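Local coordinates for extracellular solute-binding protein, family 1 (Bifidobacterium longum subsp. infantis ATCC 15697, PDB 3OMB) that probably binds a solute, perhaps a carbohydrate, outside the cell for delivery to an ABC-type importer, and carries a bound magnesium ion, at residues Ala96-Asn101 with Ala352-Ser357; Lys124-Lys129 with Leu369-Tyr374; Leu45-Ala50 with Ser419-Gly424. One frame throughout, in Å; residues are numbered along the deposited sequence.

Contact 1 of 3, residues Ala96-Asn101 with Ala352-Ser357; sequences ADVNLN and AGLSIS
Asn99 faces Ser355 across two neighbouring antiparallel strands, and its side chain adds a second bond to one that the backbones already make. CB of Asn99 rests 3.5 Å from both O and OG of Ser355. CG of Asn99 stands anti to the carbonyl carbon (chi1 -59°), on the side of the backbone N, and lies 3.9 Å from O of Ser355. At the tip, ND2 of Asn99 reaches O of Ser355 at 3.3 Å; the carbonyl lies close to the amide plane, while the donor sits well above the plane of the carbonyl. Because N of Asn99 also donates to O of Ser355, at 2.8 Å, that oxygen is gripped twice by one residue. ND2 of Asn99 has a second acceptor in O of Ala96, 2.9 Å away, tying the amide back to its own segment.

This pairing sits in the mixed sheet ordered 71-78, 41-48, 98-100, 352-356, in which the last strand runs antiparallel to 98-100, as the strand returning from the other lobe does in type II solute-binding proteins. Strand 352-356 also bonds to Ile152, which Gly353 and Leu354 both face in a classic beta bulge. Further backbone bonds join Ser357 N to Asp97 O and, nearly straight, Asn101 N to Gly353 O at 2.7 Å.

The opposite face is apolar. CD1 of Leu354 meets CD2 of Leu100 at 3.6 Å, the two side chains alongside and pointing the same way, and also meets CG1 of Val98 at 3.9 Å. Helix 363-373 covers this face through Ala366, Ala370 and Leu373.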
loop_
_atom_site.group_PDB
_atom_site.type_symbol
_atom_site.label_atom_id
_atom_site.label_comp_id
_atom_site.label_asym_id
_atom_site.label_seq_id
_atom_site.Cartn_x
_atom_site.Cartn_y
_atom_site.Cartn_z
ATOM N N ALA A 96 18.429 -17.936 4.246
ATOM C CA ALA A 96 17.764 -19.086 3.641
ATOM C C ALA A 96 18.068 -19.114 2.142
ATOM O O ALA A 96 18.372 -18.074 1.552
ATOM C CB ALA A 96 16.279 -19.025 3.894
ATOM N N ASP A 97 17.991 -20.287 1.526
ATOM C CA ASP A 97 18.197 -20.408 0.076
ATOM C C ASP A 97 17.255 -19.520 -0.734
ATOM O O ASP A 97 17.680 -18.821 -1.645
ATOM C CB ASP A 97 18.011 -21.854 -0.394
ATOM C CG ASP A 97 19.018 -22.815 0.216
ATOM O OD1 ASP A 97 20.115 -22.357 0.625
ATOM O OD2 ASP A 97 18.699 -24.038 0.276
ATOM N N VAL A 98 15.968 -19.604 -0.410
ATOM C CA VAL A 98 14.933 -18.825 -1.057
ATOM C C VAL A 98 14.280 -17.973 0.031
ATOM O O VAL A 98 14.030 -18.450 1.137
ATOM C CB VAL A 98 13.886 -19.735 -1.757
ATOM C CG1 VAL A 98 12.703 -18.907 -2.356
ATOM C CG2 VAL A 98 14.552 -20.612 -2.829
ATOM N N ASN A 99 14.010 -16.711 -0.288
ATOM C CA ASN A 99 13.484 -15.786 0.699
ATOM C C ASN A 99 12.279 -15.059 0.136
ATOM O O ASN A 99 12.372 -14.391 -0.900
ATOM C CB ASN A 99 14.562 -14.794 1.108
ATOM C CG ASN A 99 15.774 -15.473 1.677
ATOM O OD1 ASN A 99 15.829 -15.730 2.862
ATOM N ND2 ASN A 99 16.738 -15.799 0.828
ATOM N N LEU A 100 11.152 -15.209 0.830
ATOM C CA LEU A 100 9.891 -14.613 0.413
ATOM C C LEU A 100 9.551 -13.419 1.299
ATOM O O LEU A 100 9.297 -13.575 2.491
ATOM C CB LEU A 100 8.752 -15.658 0.422
ATOM C CG LEU A 100 9.030 -16.999 -0.279
ATOM C CD1 LEU A 100 7.775 -17.854 -0.305
ATOM C CD2 LEU A 100 9.587 -16.834 -1.704
ATOM N N ASN A 101 9.553 -12.233 0.698
ATOM C CA ASN A 101 9.336 -10.977 1.399
ATOM C C ASN A 101 10.277 -10.833 2.584
ATOM O O ASN A 101 9.880 -10.360 3.640
ATOM C CB ASN A 101 7.880 -10.814 1.848
ATOM C CG ASN A 101 6.951 -10.460 0.704
ATOM O OD1 ASN A 101 7.105 -9.427 0.065
ATOM N ND2 ASN A 101 5.967 -11.307 0.460
ATOM N N ALA A 352 10.233 -6.381 -4.079
ATOM C CA ALA A 352 11.001 -7.195 -3.134
ATOM C C ALA A 352 10.302 -8.438 -2.578
ATOM O O ALA A 352 10.286 -8.672 -1.372
ATOM C CB ALA A 352 11.531 -6.301 -1.980
ATOM N N GLY A 353 9.737 -9.242 -3.457
ATOM C CA GLY A 353 9.090 -10.467 -3.031
ATOM C C GLY A 353 10.047 -11.646 -2.963
ATOM O O GLY A 353 10.095 -12.329 -1.940
ATOM N N LEU A 354 10.802 -11.894 -4.037
ATOM C CA LEU A 354 11.713 -13.032 -4.066
ATOM C C LEU A 354 13.197 -12.691 -4.160
ATOM O O LEU A 354 13.602 -11.923 -5.026
ATOM C CB LEU A 354 11.334 -13.998 -5.195
ATOM C CG LEU A 354 12.018 -15.369 -5.043
ATOM C CD1 LEU A 354 11.041 -16.501 -5.010
ATOM C CD2 LEU A 354 13.025 -15.539 -6.158
ATOM N N SER A 355 13.993 -13.274 -3.261
ATOM C CA SER A 355 15.456 -13.204 -3.328
ATOM C C SER A 355 16.095 -14.570 -3.031
ATOM O O SER A 355 15.593 -15.350 -2.214
ATOM C CB SER A 355 16.007 -12.118 -2.392
ATOM O OG SER A 355 15.510 -12.244 -1.069
ATOM N N ILE A 356 17.190 -14.867 -3.720
ATOM C CA ILE A 356 17.837 -16.159 -3.579
ATOM C C ILE A 356 19.251 -15.968 -3.100
ATOM O O ILE A 356 19.970 -15.092 -3.597
ATOM C CB ILE A 356 17.761 -16.994 -4.887
ATOM C CG1 ILE A 356 16.326 -17.502 -5.078
ATOM C CG2 ILE A 356 18.719 -18.201 -4.855
ATOM C CD1 ILE A 356 16.008 -17.997 -6.471
ATOM N N SER A 357 19.633 -16.782 -2.118
ATOM C CA SER A 357 20.990 -16.790 -1.595
ATOM C C SER A 357 21.978 -17.126 -2.707
ATOM O O SER A 357 21.788 -18.094 -3.442
ATOM C CB SER A 357 21.097 -17.835 -0.488
ATOM O OG SER A 357 22.430 -17.946 -0.021
HETATM O O HOH W 1 21.635 -20.128 1.669
HETATM O O HOH W 2 12.822 -11.746 -0.096
#

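Contact 2 of 3, residues Lys124-Lys129 with Leu369-Tyr374; sequences KLPNVK and LANLLY
Asn127 gives Asn371 two hydrogen bonds, one from its backbone and one from its side chain. Backbone N of Asn127 donates to OD1 of Asn371 at 2.8 Å, with the donor in the plane of the amide carbonyl. From its side chain, ND2 of Asn127 donates the second bond to backbone O of Asn371, also at 2.8 Å and fairly straight (163°), approaching from above the plane of that peptide carbonyl. The two side chains cross at about a right angle, yet their amide planes are only 6° apart. CG of Asn371 stands anti to its backbone N (chi1 -179°), and OD1 beyond it meets N of Asn127.

Van der Waals contacts adjoin these bonds. CD of Pro126 lies 3.2 Å from OD1 of Asn371, and CD2 of Leu125 slides past Asn371, 3.9 Å from its CB. Leu125 is the N-cap residue of helix 126-134.

The aromatic contact lies deeper. CG2 of Val128 sits over one face of the Tyr374 ring, 4.3 Å from the centroid and displaced toward the rim, a CH-pi contact, while OH of Tyr374 is hydrogen-bonded to O of Ala153.

Helix 363-373 packs on the sheet of an alpha/beta lobe, and Val128 of helix 126-134 touches Ile152; between the two helices lies a polar junction that joins the N-terminal turn of one to the C-terminal turn of the other.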
loop_
_atom_site.group_PDB
_atom_site.type_symbol
_atom_site.label_atom_id
_atom_site.label_comp_id
_atom_site.label_asym_id
_atom_site.label_seq_id
_atom_site.Cartn_x
_atom_site.Cartn_y
_atom_site.Cartn_z
ATOM N N LYS A 124 16.058 -19.916 -16.595
ATOM C CA LYS A 124 15.522 -20.851 -15.615
ATOM C C LYS A 124 14.248 -20.293 -14.960
ATOM O O LYS A 124 13.639 -20.955 -14.125
ATOM C CB LYS A 124 16.588 -21.188 -14.551
ATOM C CG LYS A 124 17.750 -22.092 -15.051
ATOM C CD LYS A 124 17.228 -23.444 -15.579
ATOM C CE LYS A 124 18.349 -24.440 -15.900
ATOM N NZ LYS A 124 18.987 -24.973 -14.652
ATOM N N LEU A 125 13.853 -19.078 -15.343
ATOM C CA LEU A 125 12.688 -18.421 -14.750
ATOM C C LEU A 125 11.666 -17.958 -15.796
ATOM O O LEU A 125 11.264 -16.795 -15.809
ATOM C CB LEU A 125 13.129 -17.258 -13.855
ATOM C CG LEU A 125 14.090 -17.600 -12.716
ATOM C CD1 LEU A 125 14.572 -16.317 -12.047
ATOM C CD2 LEU A 125 13.466 -18.539 -11.685
ATOM N N PRO A 126 11.215 -18.880 -16.666
ATOM C CA PRO A 126 10.266 -18.503 -17.715
ATOM C C PRO A 126 8.982 -17.835 -17.184
ATOM O O PRO A 126 8.475 -16.923 -17.833
ATOM C CB PRO A 126 9.943 -19.848 -18.374
ATOM C CG PRO A 126 10.235 -20.845 -17.326
ATOM C CD PRO A 126 11.451 -20.330 -16.667
ATOM N N ASN A 127 8.479 -18.254 -16.028
ATOM C CA ASN A 127 7.285 -17.615 -15.436
ATOM C C ASN A 127 7.522 -16.178 -15.001
ATOM O O ASN A 127 6.621 -15.336 -15.060
ATOM C CB ASN A 127 6.741 -18.435 -14.271
ATOM C CG ASN A 127 6.173 -19.776 -14.728
ATOM O OD1 ASN A 127 5.499 -19.843 -15.746
ATOM N ND2 ASN A 127 6.440 -20.842 -13.974
ATOM N N VAL A 128 8.743 -15.895 -14.572
ATOM C CA VAL A 128 9.152 -14.522 -14.241
ATOM C C VAL A 128 9.256 -13.675 -15.505
ATOM O O VAL A 128 8.768 -12.520 -15.532
ATOM C CB VAL A 128 10.479 -14.527 -13.482
ATOM C CG1 VAL A 128 10.910 -13.123 -13.162
ATOM C CG2 VAL A 128 10.350 -15.401 -12.212
ATOM N N LYS A 129 9.867 -14.241 -16.556
ATOM C CA LYS A 129 9.939 -13.549 -17.854
ATOM C C LYS A 129 8.536 -13.204 -18.363
ATOM O O LYS A 129 8.307 -12.119 -18.901
ATOM C CB LYS A 129 10.703 -14.361 -18.916
ATOM C CG LYS A 129 12.230 -14.382 -18.730
ATOM C CD LYS A 129 12.944 -14.747 -20.024
ATOM C CE LYS A 129 12.822 -16.224 -20.354
ATOM N NZ LYS A 129 13.357 -16.483 -21.751
ATOM N N LEU A 369 12.219 -23.891 -7.758
ATOM C CA LEU A 369 11.185 -23.565 -6.796
ATOM C C LEU A 369 10.633 -22.153 -7.073
ATOM O O LEU A 369 9.416 -21.934 -7.074
ATOM C CB LEU A 369 11.761 -23.653 -5.382
ATOM C CG LEU A 369 10.853 -23.306 -4.199
ATOM C CD1 LEU A 369 9.593 -24.136 -4.264
ATOM C CD2 LEU A 369 11.557 -23.612 -2.888
ATOM N N ALA A 370 11.535 -21.210 -7.328
ATOM C CA ALA A 370 11.148 -19.833 -7.571
ATOM C C ALA A 370 10.304 -19.739 -8.847
ATOM O O ALA A 370 9.292 -19.037 -8.879
ATOM C CB ALA A 370 12.409 -18.910 -7.654
ATOM N N ASN A 371 10.688 -20.476 -9.884
ATOM C CA ASN A 371 9.931 -20.407 -11.112
ATOM C C ASN A 371 8.509 -20.943 -10.900
ATOM O O ASN A 371 7.546 -20.386 -11.425
ATOM C CB ASN A 371 10.639 -21.140 -12.256
ATOM C CG ASN A 371 9.868 -21.044 -13.560
ATOM O OD1 ASN A 371 9.638 -19.943 -14.082
ATOM N ND2 ASN A 371 9.437 -22.188 -14.082
ATOM N N LEU A 372 8.385 -22.008 -10.114
ATOM C CA LEU A 372 7.079 -22.595 -9.836
ATOM C C LEU A 372 6.181 -21.648 -9.026
ATOM O O LEU A 372 4.966 -21.653 -9.219
ATOM C CB LEU A 372 7.208 -23.961 -9.138
ATOM C CG LEU A 372 7.592 -25.178 -9.997
ATOM C CD1 LEU A 372 8.031 -26.347 -9.129
ATOM C CD2 LEU A 372 6.463 -25.621 -10.916
ATOM N N LEU A 373 6.785 -20.851 -8.140
ATOM C CA LEU A 373 6.044 -19.855 -7.336
ATOM C C LEU A 373 5.391 -18.799 -8.212
ATOM O O LEU A 373 4.311 -18.304 -7.894
ATOM C CB LEU A 373 6.940 -19.194 -6.279
ATOM C CG LEU A 373 7.259 -20.077 -5.066
ATOM C CD1 LEU A 373 8.436 -19.495 -4.342
ATOM C CD2 LEU A 373 6.032 -20.214 -4.135
ATOM N N TYR A 374 6.014 -18.512 -9.350
ATOM C CA TYR A 374 5.475 -17.560 -10.321
ATOM C C TYR A 374 4.536 -18.167 -11.386
ATOM O O TYR A 374 4.010 -17.446 -12.245
ATOM C CB TYR A 374 6.598 -16.715 -10.944
ATOM C CG TYR A 374 7.102 -15.639 -9.988
ATOM C CD1 TYR A 374 7.896 -15.972 -8.877
ATOM C CD2 TYR A 374 6.766 -14.292 -10.174
ATOM C CE1 TYR A 374 8.350 -14.986 -7.994
ATOM C CE2 TYR A 374 7.213 -13.295 -9.280
ATOM C CZ TYR A 374 8.002 -13.647 -8.200
ATOM O OH TYR A 374 8.453 -12.672 -7.329
#

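Contact 3 of 3, residues Leu45-Ala50 with Ser419-Gly424; sequences LVKKNA and SELLVG
Leu421 presses its CD1 against Asn49 just past the end of strand 41-48, in chain order the first strand of the lobe's alpha/beta sheet. In type II solute-binding folds, the loops that leave the strands at this end generally border the cleft between lobes. The close-packed part is small. CD1 of Leu421 approaches OD1 of Asn49 to 3.4 Å and N of Asn49 to 3.7 Å, while the other branch, CD2, meets CD of Lys47 at 3.8 Å, the two side chains crossing at about a right angle. The forked end of Leu421 thus spans both residues.

Polar groups close one margin. Glu420, bent at chi2 (-83°), presents OE2 to ND2 of Asn49 at 2.9 Å; the donor arrives from above the carboxylate plane, although the oxygen lies near the amide plane. Arg79 is shared by both partners: it forms a salt bridge with OE2 of Glu420 and donates to OD1 of Asn49, so that amide and carboxylate are probably positioned by the same guanidinium group. Its positive charge should also help to offset that of the carboxylate.

Nowhere do the backbones come close: the nearest CA atoms, those of Lys48 and Leu421, are 7.0 Å apart. Between Lys47 and Leu421 a water replaces direct backbone contact, donating one proton to O of Lys47 and the other to O of Leu421, at 2.9 Å from each oxygen.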
loop_
_atom_site.group_PDB
_atom_site.type_symbol
_atom_site.label_atom_id
_atom_site.label_comp_id
_atom_site.label_asym_id
_atom_site.label_seq_id
_atom_site.Cartn_x
_atom_site.Cartn_y
_atom_site.Cartn_z
ATOM N N LEU A 45 12.770 -18.994 3.631
ATOM C CA LEU A 45 12.226 -18.065 4.609
ATOM C C LEU A 45 10.942 -17.457 3.996
ATOM O O LEU A 45 10.934 -17.111 2.827
ATOM C CB LEU A 45 13.242 -16.969 4.905
ATOM C CG LEU A 45 12.630 -15.844 5.737
ATOM C CD1 LEU A 45 13.099 -15.942 7.162
ATOM C CD2 LEU A 45 12.943 -14.502 5.105
ATOM N N VAL A 46 9.871 -17.361 4.786
ATOM C CA VAL A 46 8.585 -16.832 4.325
ATOM C C VAL A 46 7.953 -15.962 5.427
ATOM O O VAL A 46 7.726 -16.406 6.557
ATOM C CB VAL A 46 7.587 -17.961 3.868
ATOM C CG1 VAL A 46 7.356 -19.021 4.965
ATOM C CG2 VAL A 46 6.283 -17.360 3.405
ATOM N N LYS A 47 7.691 -14.718 5.084
ATOM C CA LYS A 47 6.970 -13.808 5.966
ATOM C C LYS A 47 5.484 -14.144 5.917
ATOM O O LYS A 47 4.949 -14.424 4.839
ATOM C CB LYS A 47 7.192 -12.373 5.506
ATOM C CG LYS A 47 6.728 -11.323 6.515
ATOM C CD LYS A 47 6.689 -9.956 5.879
ATOM C CE LYS A 47 7.957 -9.193 6.151
ATOM N NZ LYS A 47 8.049 -8.013 5.237
ATOM N N LYS A 48 4.840 -14.114 7.084
ATOM C CA LYS A 48 3.430 -14.488 7.265
ATOM C C LYS A 48 2.637 -13.386 7.980
ATOM O O LYS A 48 3.209 -12.572 8.710
ATOM C CB LYS A 48 3.328 -15.757 8.125
ATOM C CG LYS A 48 4.233 -16.925 7.719
ATOM C CD LYS A 48 3.719 -17.660 6.471
ATOM C CE LYS A 48 2.367 -18.354 6.706
ATOM N NZ LYS A 48 2.375 -19.338 7.818
ATOM N N ASN A 49 1.320 -13.369 7.786
ATOM C CA ASN A 49 0.436 -12.609 8.669
ATOM C C ASN A 49 0.078 -13.549 9.827
ATOM O O ASN A 49 0.005 -14.770 9.632
ATOM C CB ASN A 49 -0.841 -12.165 7.922
ATOM C CG ASN A 49 -0.587 -11.080 6.866
ATOM O OD1 ASN A 49 0.247 -10.188 7.055
ATOM N ND2 ASN A 49 -1.325 -11.148 5.750
ATOM N N ALA A 50 -0.143 -13.013 11.025
ATOM C CA ALA A 50 -0.561 -13.859 12.168
ATOM C C ALA A 50 -1.854 -14.666 11.944
ATOM O O ALA A 50 -2.055 -15.690 12.575
ATOM C CB ALA A 50 -0.683 -13.021 13.472
ATOM N N SER A 419 -1.974 -14.681 0.948
ATOM C CA SER A 419 -2.799 -13.488 0.706
ATOM C C SER A 419 -1.932 -12.397 0.072
ATOM O O SER A 419 -1.201 -12.677 -0.898
ATOM C CB SER A 419 -3.487 -13.020 2.008
ATOM O OG SER A 419 -4.487 -12.042 1.720
ATOM N N GLU A 420 -1.967 -11.181 0.608
ATOM C CA GLU A 420 -1.181 -10.103 0.008
ATOM C C GLU A 420 0.359 -10.315 0.087
ATOM O O GLU A 420 1.110 -9.596 -0.564
ATOM C CB GLU A 420 -1.593 -8.713 0.551
ATOM C CG GLU A 420 -0.905 -8.304 1.870
ATOM C CD GLU A 420 -1.568 -8.876 3.121
ATOM O OE1 GLU A 420 -2.608 -9.544 2.990
ATOM O OE2 GLU A 420 -1.043 -8.652 4.245
ATOM N N LEU A 421 0.808 -11.293 0.876
ATOM C CA LEU A 421 2.237 -11.639 0.972
ATOM C C LEU A 421 2.648 -12.724 -0.021
ATOM O O LEU A 421 3.686 -13.375 0.149
ATOM C CB LEU A 421 2.605 -12.069 2.396
ATOM C CG LEU A 421 2.574 -10.945 3.436
ATOM C CD1 LEU A 421 2.445 -11.518 4.828
ATOM C CD2 LEU A 421 3.814 -10.030 3.322
ATOM N N LEU A 422 1.847 -12.915 -1.069
ATOM C CA LEU A 422 2.189 -13.908 -2.074
ATOM C C LEU A 422 3.453 -13.426 -2.790
ATOM O O LEU A 422 3.724 -12.214 -2.901
ATOM C CB LEU A 422 1.051 -14.094 -3.070
ATOM C CG LEU A 422 1.068 -13.172 -4.302
ATOM C CD1 LEU A 422 0.209 -13.746 -5.429
ATOM C CD2 LEU A 422 0.615 -11.789 -3.941
ATOM N N VAL A 423 4.241 -14.379 -3.249
ATOM C CA VAL A 423 5.399 -14.057 -4.034
ATOM C C VAL A 423 5.197 -14.863 -5.314
ATOM O O VAL A 423 5.348 -16.081 -5.334
ATOM C CB VAL A 423 6.662 -14.433 -3.253
ATOM C CG1 VAL A 423 7.888 -14.200 -4.070
ATOM C CG2 VAL A 423 6.747 -13.598 -1.988
ATOM N N GLY A 424 4.820 -14.175 -6.378
ATOM C CA GLY A 424 4.314 -14.818 -7.585
ATOM C C GLY A 424 3.559 -13.721 -8.294
ATOM O O GLY A 424 3.753 -12.552 -7.985
HETATM O O HOH W 3 5.686 -14.021 2.101
#

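All three contacts belong to one lobe and lie away from the magnesium site. Contacts 1 and 3 have centres about 11 Å apart and share a sheet, strands 98-100 and 41-48 being neighbours in it. Contact 2 lies about 13 Å from contact 1 and about 17 Å from contact 3, centre to centre; its helix 363-373 follows strand 352-356 in the chain and packs on that sheet. Segments 45-50, 96-101 and 124-129 come early, and 352-357, 369-374 and 419-424 much later. The segments of contacts 1 and 2 alternate, and both contacts are nested within the loop closed by contact 3. The lobe thus draws together at least two distant parts of the chain.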